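Local coordinates for protein Asp/Glu-specific dipeptidyl-peptidase (Flavobacterium psychrophilum, PDB 5JXF) that removes dipeptides from the N-terminus of oligopeptides as a serine protease, strictly specific for an acidic residue at the P1 position, at residues Lys424-Glu429 with Ser537-Tyr542; Glu417-Gly422 with Ala533-Leu538; Ile332-Lys337 with Ser460-Lys465. One frame throughout, in Å; residues are numbered along the deposited sequence.

Interaction 1: Lys424-Glu429 with Ser537-Tyr542; sequences KLYQLE and SLADNY
The two faces of the Tyr426 ring meet very different partners. One carries the methyl of Ala539, whose CB sits 3.5 Å from the ring centroid and only 10° from the ring normal, which qualifies as a CH-pi contact. The six ring carbons confirm the centring, since Ala539 CB lies within 3.5 to 4.0 Å of each, with CE1 the nearest. Over the opposite face, displaced toward the rim, stands Glu429 OE1, 4.1 Å above the plane and one helical turn further along the same helix. The backbone N of Asp540 approaches the ring obliquely.

Tyr426 reaches helix 530-545 because chi1 of -174° sets CG opposite its backbone N, and this carries the hydroxyl past Ala539. There the OH lies 3.2 Å from Asp540 CA and 3.4 Å from Asp540 CB, a close passage over backbone and methylene and not a polar bond. The Asp540 side chain crosses that of Tyr426 at roughly a right angle, its carboxylate plane 64° from the ring.

Both segments are mid-helix, on 417-435 and 530-545, and the 107 residues between them contain no strand. This is helix-helix packing inside the all-helical part of a peptidase S46 chain, where a large aromatic on one helix covers an alanine on the other; the backbones are nearest at Tyr426 and Ala539, with CA atoms 7.7 Å apart.

What holds the phenol end is Ser543, whose OG is hydrogen-bonded to Tyr426 OH just beyond the 537-542 segment. On the far side of the ring, Tyr426 O and Glu429 OE1 are 3.1 Å apart, two acceptors with no bond between them, a closeness that may raise the affinity of that carboxylate for a proton.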
# COMPACT_ATOMS: atom_id res chain seq x y z
N LYS A 424 -29.92 -29.18 0.64
CA LYS A 424 -29.50 -30.57 0.82
C LYS A 424 -30.71 -31.47 1.00
O LYS A 424 -30.70 -32.63 0.59
CB LYS A 424 -28.55 -30.71 2.00
CG LYS A 424 -27.19 -30.07 1.78
CD LYS A 424 -26.27 -30.38 2.93
CE LYS A 424 -25.00 -29.56 2.87
NZ LYS A 424 -24.11 -29.97 3.98
N LEU A 425 -31.76 -30.94 1.62
CA LEU A 425 -33.01 -31.67 1.77
C LEU A 425 -33.61 -31.86 0.39
O LEU A 425 -34.20 -32.89 0.07
CB LEU A 425 -33.98 -30.94 2.69
CG LEU A 425 -33.58 -30.90 4.17
CD1 LEU A 425 -34.61 -30.13 4.98
CD2 LEU A 425 -33.37 -32.31 4.73
N TYR A 426 -33.43 -30.84 -0.44
CA TYR A 426 -33.88 -30.89 -1.82
C TYR A 426 -33.26 -32.06 -2.56
O TYR A 426 -33.95 -32.79 -3.28
CB TYR A 426 -33.51 -29.59 -2.51
CG TYR A 426 -34.04 -29.47 -3.91
CD1 TYR A 426 -35.36 -29.08 -4.15
CD2 TYR A 426 -33.22 -29.71 -5.01
CE1 TYR A 426 -35.85 -28.95 -5.44
CE2 TYR A 426 -33.69 -29.57 -6.30
CZ TYR A 426 -35.01 -29.19 -6.51
OH TYR A 426 -35.47 -29.06 -7.79
N GLN A 427 -31.96 -32.25 -2.40
CA GLN A 427 -31.27 -33.32 -3.11
C GLN A 427 -31.68 -34.68 -2.54
O GLN A 427 -32.09 -35.57 -3.29
CB GLN A 427 -29.76 -33.09 -3.03
CG GLN A 427 -29.37 -31.75 -3.65
CD GLN A 427 -27.88 -31.50 -3.73
OE1 GLN A 427 -27.18 -31.51 -2.73
NE2 GLN A 427 -27.40 -31.27 -4.94
N LEU A 428 -31.61 -34.80 -1.22
CA LEU A 428 -32.08 -35.98 -0.50
C LEU A 428 -33.51 -36.39 -0.92
O LEU A 428 -33.83 -37.58 -0.95
CB LEU A 428 -32.02 -35.73 1.01
CG LEU A 428 -32.31 -36.87 2.00
CD1 LEU A 428 -31.22 -37.93 1.90
CD2 LEU A 428 -32.41 -36.33 3.42
N GLU A 429 -34.35 -35.40 -1.26
CA GLU A 429 -35.66 -35.67 -1.84
C GLU A 429 -35.61 -36.54 -3.09
O GLU A 429 -36.43 -37.43 -3.27
CB GLU A 429 -36.34 -34.35 -2.20
CG GLU A 429 -37.76 -34.42 -2.71
CD GLU A 429 -37.94 -33.45 -3.85
OE1 GLU A 429 -36.91 -32.88 -4.27
OE2 GLU A 429 -39.08 -33.23 -4.31
N SER A 537 -38.59 -23.05 -4.26
CA SER A 537 -38.92 -22.13 -5.35
C SER A 537 -37.67 -21.74 -6.13
O SER A 537 -37.73 -21.54 -7.35
CB SER A 537 -39.61 -20.87 -4.82
OG SER A 537 -38.72 -20.08 -4.04
N LEU A 538 -36.54 -21.63 -5.44
CA LEU A 538 -35.29 -21.24 -6.09
C LEU A 538 -34.64 -22.45 -6.75
O LEU A 538 -34.03 -22.34 -7.82
CB LEU A 538 -34.33 -20.61 -5.07
CG LEU A 538 -34.91 -19.61 -4.07
CD1 LEU A 538 -33.88 -19.29 -3.01
CD2 LEU A 538 -35.38 -18.34 -4.76
N ALA A 539 -34.77 -23.61 -6.10
CA ALA A 539 -34.09 -24.83 -6.55
C ALA A 539 -34.70 -25.41 -7.83
O ALA A 539 -33.99 -25.59 -8.83
CB ALA A 539 -34.11 -25.88 -5.44
N ASP A 540 -35.99 -25.72 -7.83
CA ASP A 540 -36.56 -26.32 -9.03
C ASP A 540 -36.64 -25.29 -10.16
O ASP A 540 -36.68 -25.66 -11.33
CB ASP A 540 -37.92 -26.97 -8.75
CG ASP A 540 -38.85 -26.09 -7.95
OD1 ASP A 540 -38.97 -24.89 -8.27
OD2 ASP A 540 -39.46 -26.62 -7.00
N ASN A 541 -36.60 -24.00 -9.81
CA ASN A 541 -36.44 -22.97 -10.83
C ASN A 541 -35.08 -23.09 -11.50
O ASN A 541 -34.97 -22.94 -12.72
CB ASN A 541 -36.60 -21.57 -10.23
CG ASN A 541 -36.28 -20.47 -11.22
OD1 ASN A 541 -37.13 -20.05 -12.00
ND2 ASN A 541 -35.03 -20.01 -11.20
N TYR A 542 -34.05 -23.34 -10.70
CA TYR A 542 -32.71 -23.55 -11.23
C TYR A 542 -32.64 -24.88 -11.99
O TYR A 542 -32.24 -24.92 -13.16
CB TYR A 542 -31.67 -23.52 -10.10
CG TYR A 542 -30.30 -24.01 -10.52
CD1 TYR A 542 -29.50 -23.25 -11.38
CD2 TYR A 542 -29.79 -25.22 -10.05
CE1 TYR A 542 -28.25 -23.69 -11.77
CE2 TYR A 542 -28.53 -25.67 -10.43
CZ TYR A 542 -27.77 -24.90 -11.29
OH TYR A 542 -26.52 -25.34 -11.68

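Interaction 2: Glu417-Gly422 with Ala533-Leu538; sequences ELLSLG and AFVKSL
Leu419 holds CG anti to its carbonyl carbon (chi1 -55°), while Val535 holds CG1 anti to its backbone N (chi1 180°) and CG2 beside that N; these choices bring one leucine methyl and both valine methyls into the same interface. Leu419 CD2 does the touching, at 3.7 Å from Val535 CG2. The same Leu419 CD2 rests 3.9 Å from Phe534 CD2, meeting that ring obliquely, so that a single methyl touches two consecutive residues of the other helix.

Val535 reaches further along the leucine helix through its second methyl. Its CG1 comes to 4.0 Å from Gly422 C and 3.9 Å from Leu419 O, lying against backbone where Gly422 presents no side chain. The test is geometric: a CB built on Gly422 would fall 2.8 Å from Val535 CG2, a clash, so the valine occupies the place a side chain would need. With an alanine at Val535 both methyls go, which would probably open a gap against Gly422 and leave Leu419 CD2 without its nearest neighbour across the interface.

The short helix axes pass 9.2 Å apart with a signed crossing angle of -77°, a steep crossing that confines the contact to the neighbourhood of Leu419 and Val535. No hydrogen bond spans it; the interface is apolar. On the far helix, Leu538 CD1 lies over one face of the Phe534 ring, offset toward its rim, and Ser537 OG donates to Phe534 O on a lone pair in the carbonyl plane.

Helix 386-415 closes the group from a third direction, because its Val412 touches Leu419, Val535 and Leu538 alike. The crossing of 417-435 over 530-545 is thus one corner of a three-helix cluster in the helical region.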
# COMPACT_ATOMS: atom_id res chain seq x y z
N GLU A 417 -26.45 -20.08 5.07
CA GLU A 417 -26.34 -21.41 5.66
C GLU A 417 -27.69 -22.12 5.79
O GLU A 417 -27.75 -23.35 5.75
CB GLU A 417 -25.64 -21.32 7.03
CG GLU A 417 -24.19 -20.83 6.93
CD GLU A 417 -23.53 -20.62 8.29
OE1 GLU A 417 -22.71 -21.48 8.68
OE2 GLU A 417 -23.81 -19.60 8.96
N LEU A 418 -28.77 -21.36 5.94
CA LEU A 418 -30.10 -21.96 6.03
C LEU A 418 -30.57 -22.47 4.67
O LEU A 418 -31.14 -23.56 4.57
CB LEU A 418 -31.12 -20.96 6.59
CG LEU A 418 -32.56 -21.48 6.69
CD1 LEU A 418 -33.20 -21.11 8.02
CD2 LEU A 418 -33.42 -20.96 5.53
N LEU A 419 -30.35 -21.67 3.63
CA LEU A 419 -30.66 -22.07 2.26
C LEU A 419 -29.82 -23.28 1.88
O LEU A 419 -30.25 -24.16 1.12
CB LEU A 419 -30.39 -20.92 1.29
CG LEU A 419 -31.08 -19.58 1.57
CD1 LEU A 419 -30.78 -18.60 0.45
CD2 LEU A 419 -32.58 -19.76 1.73
N SER A 420 -28.60 -23.31 2.41
CA SER A 420 -27.67 -24.40 2.18
C SER A 420 -28.24 -25.71 2.71
O SER A 420 -28.24 -26.72 2.00
CB SER A 420 -26.33 -24.09 2.85
OG SER A 420 -25.41 -25.14 2.64
N LEU A 421 -28.74 -25.69 3.94
CA LEU A 421 -29.28 -26.90 4.54
C LEU A 421 -30.57 -27.32 3.83
O LEU A 421 -30.83 -28.51 3.63
CB LEU A 421 -29.53 -26.71 6.04
CG LEU A 421 -30.07 -27.97 6.72
CD1 LEU A 421 -29.07 -29.11 6.65
CD2 LEU A 421 -30.48 -27.70 8.17
N GLY A 422 -31.36 -26.32 3.45
CA GLY A 422 -32.59 -26.57 2.71
C GLY A 422 -32.32 -27.24 1.38
O GLY A 422 -33.02 -28.18 1.00
N ALA A 533 -39.62 -24.58 1.81
CA ALA A 533 -40.54 -24.12 0.77
C ALA A 533 -39.88 -23.03 -0.08
O ALA A 533 -39.94 -23.07 -1.31
CB ALA A 533 -41.83 -23.60 1.39
N PHE A 534 -39.23 -22.08 0.58
CA PHE A 534 -38.58 -20.99 -0.13
C PHE A 534 -37.44 -21.50 -1.00
O PHE A 534 -37.35 -21.15 -2.18
CB PHE A 534 -38.08 -19.92 0.84
CG PHE A 534 -37.32 -18.82 0.17
CD1 PHE A 534 -37.88 -18.11 -0.88
CD2 PHE A 534 -36.05 -18.48 0.58
CE1 PHE A 534 -37.19 -17.09 -1.50
CE2 PHE A 534 -35.35 -17.46 -0.03
CZ PHE A 534 -35.92 -16.77 -1.08
N VAL A 535 -36.57 -22.33 -0.44
CA VAL A 535 -35.47 -22.91 -1.20
C VAL A 535 -36.01 -23.68 -2.41
O VAL A 535 -35.42 -23.64 -3.49
CB VAL A 535 -34.58 -23.83 -0.33
CG1 VAL A 535 -33.43 -24.42 -1.16
CG2 VAL A 535 -34.04 -23.07 0.87
N LYS A 536 -37.15 -24.34 -2.22
CA LYS A 536 -37.76 -25.13 -3.29
C LYS A 536 -38.07 -24.25 -4.50
O LYS A 536 -37.81 -24.64 -5.64
CB LYS A 536 -39.03 -25.83 -2.79
CG LYS A 536 -39.65 -26.81 -3.79
CD LYS A 536 -40.88 -27.49 -3.20
CE LYS A 536 -41.92 -26.47 -2.76
NZ LYS A 536 -42.72 -26.93 -1.59
N SER A 537 -38.59 -23.05 -4.26
CA SER A 537 -38.92 -22.13 -5.35
C SER A 537 -37.67 -21.74 -6.13
O SER A 537 -37.73 -21.54 -7.35
CB SER A 537 -39.61 -20.87 -4.82
OG SER A 537 -38.72 -20.08 -4.04
N LEU A 538 -36.54 -21.63 -5.44
CA LEU A 538 -35.29 -21.24 -6.09
C LEU A 538 -34.64 -22.45 -6.75
O LEU A 538 -34.03 -22.34 -7.82
CB LEU A 538 -34.33 -20.61 -5.07
CG LEU A 538 -34.91 -19.61 -4.07
CD1 LEU A 538 -33.88 -19.29 -3.01
CD2 LEU A 538 -35.38 -18.34 -4.76

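Interaction 3: Ile332-Lys337 with Ser460-Lys465; sequences IQYASK and STVDEK. Unlike the reference sequence in segment 460-465: Ser460 (reference Ala).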
# COMPACT_ATOMS: atom_id res chain seq x y z
N ILE A 332 -15.23 -18.02 16.86
CA ILE A 332 -14.82 -19.42 16.90
C ILE A 332 -15.75 -20.25 16.00
O ILE A 332 -15.32 -21.22 15.36
CB ILE A 332 -14.84 -19.98 18.34
CG1 ILE A 332 -13.81 -19.28 19.20
CG2 ILE A 332 -14.58 -21.48 18.35
CD1 ILE A 332 -13.75 -19.81 20.61
N GLN A 333 -17.02 -19.85 15.94
CA GLN A 333 -17.99 -20.48 15.06
C GLN A 333 -17.68 -20.27 13.58
O GLN A 333 -17.84 -21.19 12.77
CB GLN A 333 -19.39 -19.93 15.35
CG GLN A 333 -20.08 -20.54 16.54
CD GLN A 333 -21.52 -20.11 16.63
OE1 GLN A 333 -21.86 -18.94 16.40
NE2 GLN A 333 -22.40 -21.05 16.96
N TYR A 334 -17.24 -19.06 13.24
CA TYR A 334 -17.19 -18.68 11.83
C TYR A 334 -15.79 -18.61 11.25
O TYR A 334 -15.64 -18.40 10.04
CB TYR A 334 -17.91 -17.34 11.63
CG TYR A 334 -19.40 -17.51 11.46
CD1 TYR A 334 -20.24 -17.64 12.56
CD2 TYR A 334 -19.97 -17.58 10.20
CE1 TYR A 334 -21.61 -17.82 12.41
CE2 TYR A 334 -21.33 -17.75 10.03
CZ TYR A 334 -22.14 -17.88 11.14
OH TYR A 334 -23.49 -18.06 10.97
N ALA A 335 -14.78 -18.80 12.09
CA ALA A 335 -13.38 -18.62 11.71
C ALA A 335 -13.06 -19.34 10.41
O ALA A 335 -12.63 -18.72 9.43
CB ALA A 335 -12.46 -19.11 12.81
N SER A 336 -13.30 -20.65 10.40
CA SER A 336 -12.96 -21.47 9.25
C SER A 336 -13.85 -21.14 8.07
O SER A 336 -13.37 -21.01 6.94
CB SER A 336 -13.08 -22.95 9.60
OG SER A 336 -12.67 -23.75 8.52
N LYS A 337 -15.14 -21.02 8.32
CA LYS A 337 -16.09 -20.73 7.25
C LYS A 337 -15.83 -19.36 6.63
O LYS A 337 -15.96 -19.20 5.42
CB LYS A 337 -17.53 -20.82 7.75
CG LYS A 337 -17.92 -22.20 8.27
CD LYS A 337 -19.40 -22.26 8.62
CE LYS A 337 -19.75 -21.26 9.70
NZ LYS A 337 -21.16 -21.39 10.18
N SER A 460 -27.91 -18.39 14.12
CA SER A 460 -29.15 -17.92 13.52
C SER A 460 -29.15 -16.41 13.25
O SER A 460 -29.52 -15.98 12.16
CB SER A 460 -30.33 -18.29 14.42
OG SER A 460 -31.41 -17.39 14.27
N THR A 461 -28.73 -15.63 14.24
CA THR A 461 -28.67 -14.17 14.10
C THR A 461 -27.81 -13.74 12.91
O THR A 461 -28.24 -12.93 12.09
CB THR A 461 -28.12 -13.51 15.38
OG1 THR A 461 -28.88 -13.95 16.51
CG2 THR A 461 -28.21 -11.99 15.27
N VAL A 462 -26.60 -14.31 12.81
CA VAL A 462 -25.71 -14.01 11.69
C VAL A 462 -26.31 -14.38 10.33
O VAL A 462 -26.34 -13.56 9.41
CB VAL A 462 -24.37 -14.75 11.83
CG1 VAL A 462 -23.47 -14.46 10.63
CG2 VAL A 462 -23.68 -14.36 13.14
N ASP A 463 -26.80 -15.61 10.22
CA ASP A 463 -27.17 -16.16 8.91
C ASP A 463 -28.35 -15.42 8.30
O ASP A 463 -28.50 -15.36 7.08
CB ASP A 463 -27.49 -17.65 9.03
CG ASP A 463 -27.67 -18.31 7.67
OD1 ASP A 463 -26.67 -18.35 6.91
OD2 ASP A 463 -28.79 -18.80 7.36
N GLU A 464 -29.17 -14.84 9.15
CA GLU A 464 -30.34 -14.12 8.68
C GLU A 464 -29.99 -12.73 8.15
O GLU A 464 -30.60 -12.26 7.19
CB GLU A 464 -31.33 -14.04 9.83
CG GLU A 464 -32.63 -13.28 9.56
CD GLU A 464 -33.61 -13.43 10.71
OE1 GLU A 464 -33.29 -14.20 11.65
OE2 GLU A 464 -34.67 -12.78 10.69
N LYS A 465 -29.01 -12.08 8.75
CA LYS A 465 -28.57 -10.80 8.23
C LYS A 465 -27.89 -11.00 6.87
O LYS A 465 -28.14 -10.25 5.94
CB LYS A 465 -27.64 -10.08 9.22
CG LYS A 465 -28.34 -9.70 10.52
CD LYS A 465 -28.95 -8.30 10.44
CE LYS A 465 -30.27 -8.22 11.21
NZ LYS A 465 -31.16 -7.12 10.74
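Tyr334 and Val462 extend toward each other from opposite directions, and the phenol end of the tyrosine meets the branched end of the valine. Tyr334 OH lies 3.5 Å from Val462 CB, and Tyr334 CZ is 3.7 Å from Val462 CG1. On a kinked stretch of helix 328-357, chi1 of -85° keeps CG of Tyr334 on the side of its backbone N and points the ring at Val462. Val462 has CG1 anti to its backbone N (chi1 178°), which places both methyls on one side of the ring plane in an oblique approach: CG1 is nearest CZ and OH, while Val462 CG2 lies toward Tyr334 CE1 at 4.1 Å.

On the side of the ring away from Val462, Lys337 NZ stands 3.6 Å above the plane of the Tyr334 ring, toward the rim, hydrogen-bonded to Asp457 O and in a salt bridge with Glu417.

Asp463 lies only at the margin, with its N 4.2 Å from Tyr334 OH. The hydroxyl is instead hydrogen-bonded to Glu417 OE2, and the Asp463 carboxylate bonds to Tyr500 OH. The contact with Val462 is therefore purely van der Waals, yet the hydroxyl sits beside the Lys337 ammonium and the Glu417 carboxylate, whose charges probably largely offset each other.

Interactions 1 and 2 are successive parts of one helix pair, 417-435 against 530-545; their centres are 7 Å apart and they share Ser537 and Leu538. Interaction 3 joins other helices, 17 Å centre to centre from interaction 2, yet touches it at the start of helix 417-435. There Glu417 pairs with Lys337, although the modelled length is too short to be trusted, and the Asp463 carboxylate accepts hydrogen bonds from the backbone N of Leu418 and probably from that of Glu417. Interaction 1 remains about 10 Å from interaction 3 at the nearest atoms. None is catalytic, but helix 328-357 also carries Ala339 and Asn343 of the pocket, and the Tyr334 side chain is about 12 Å from the bound arginine.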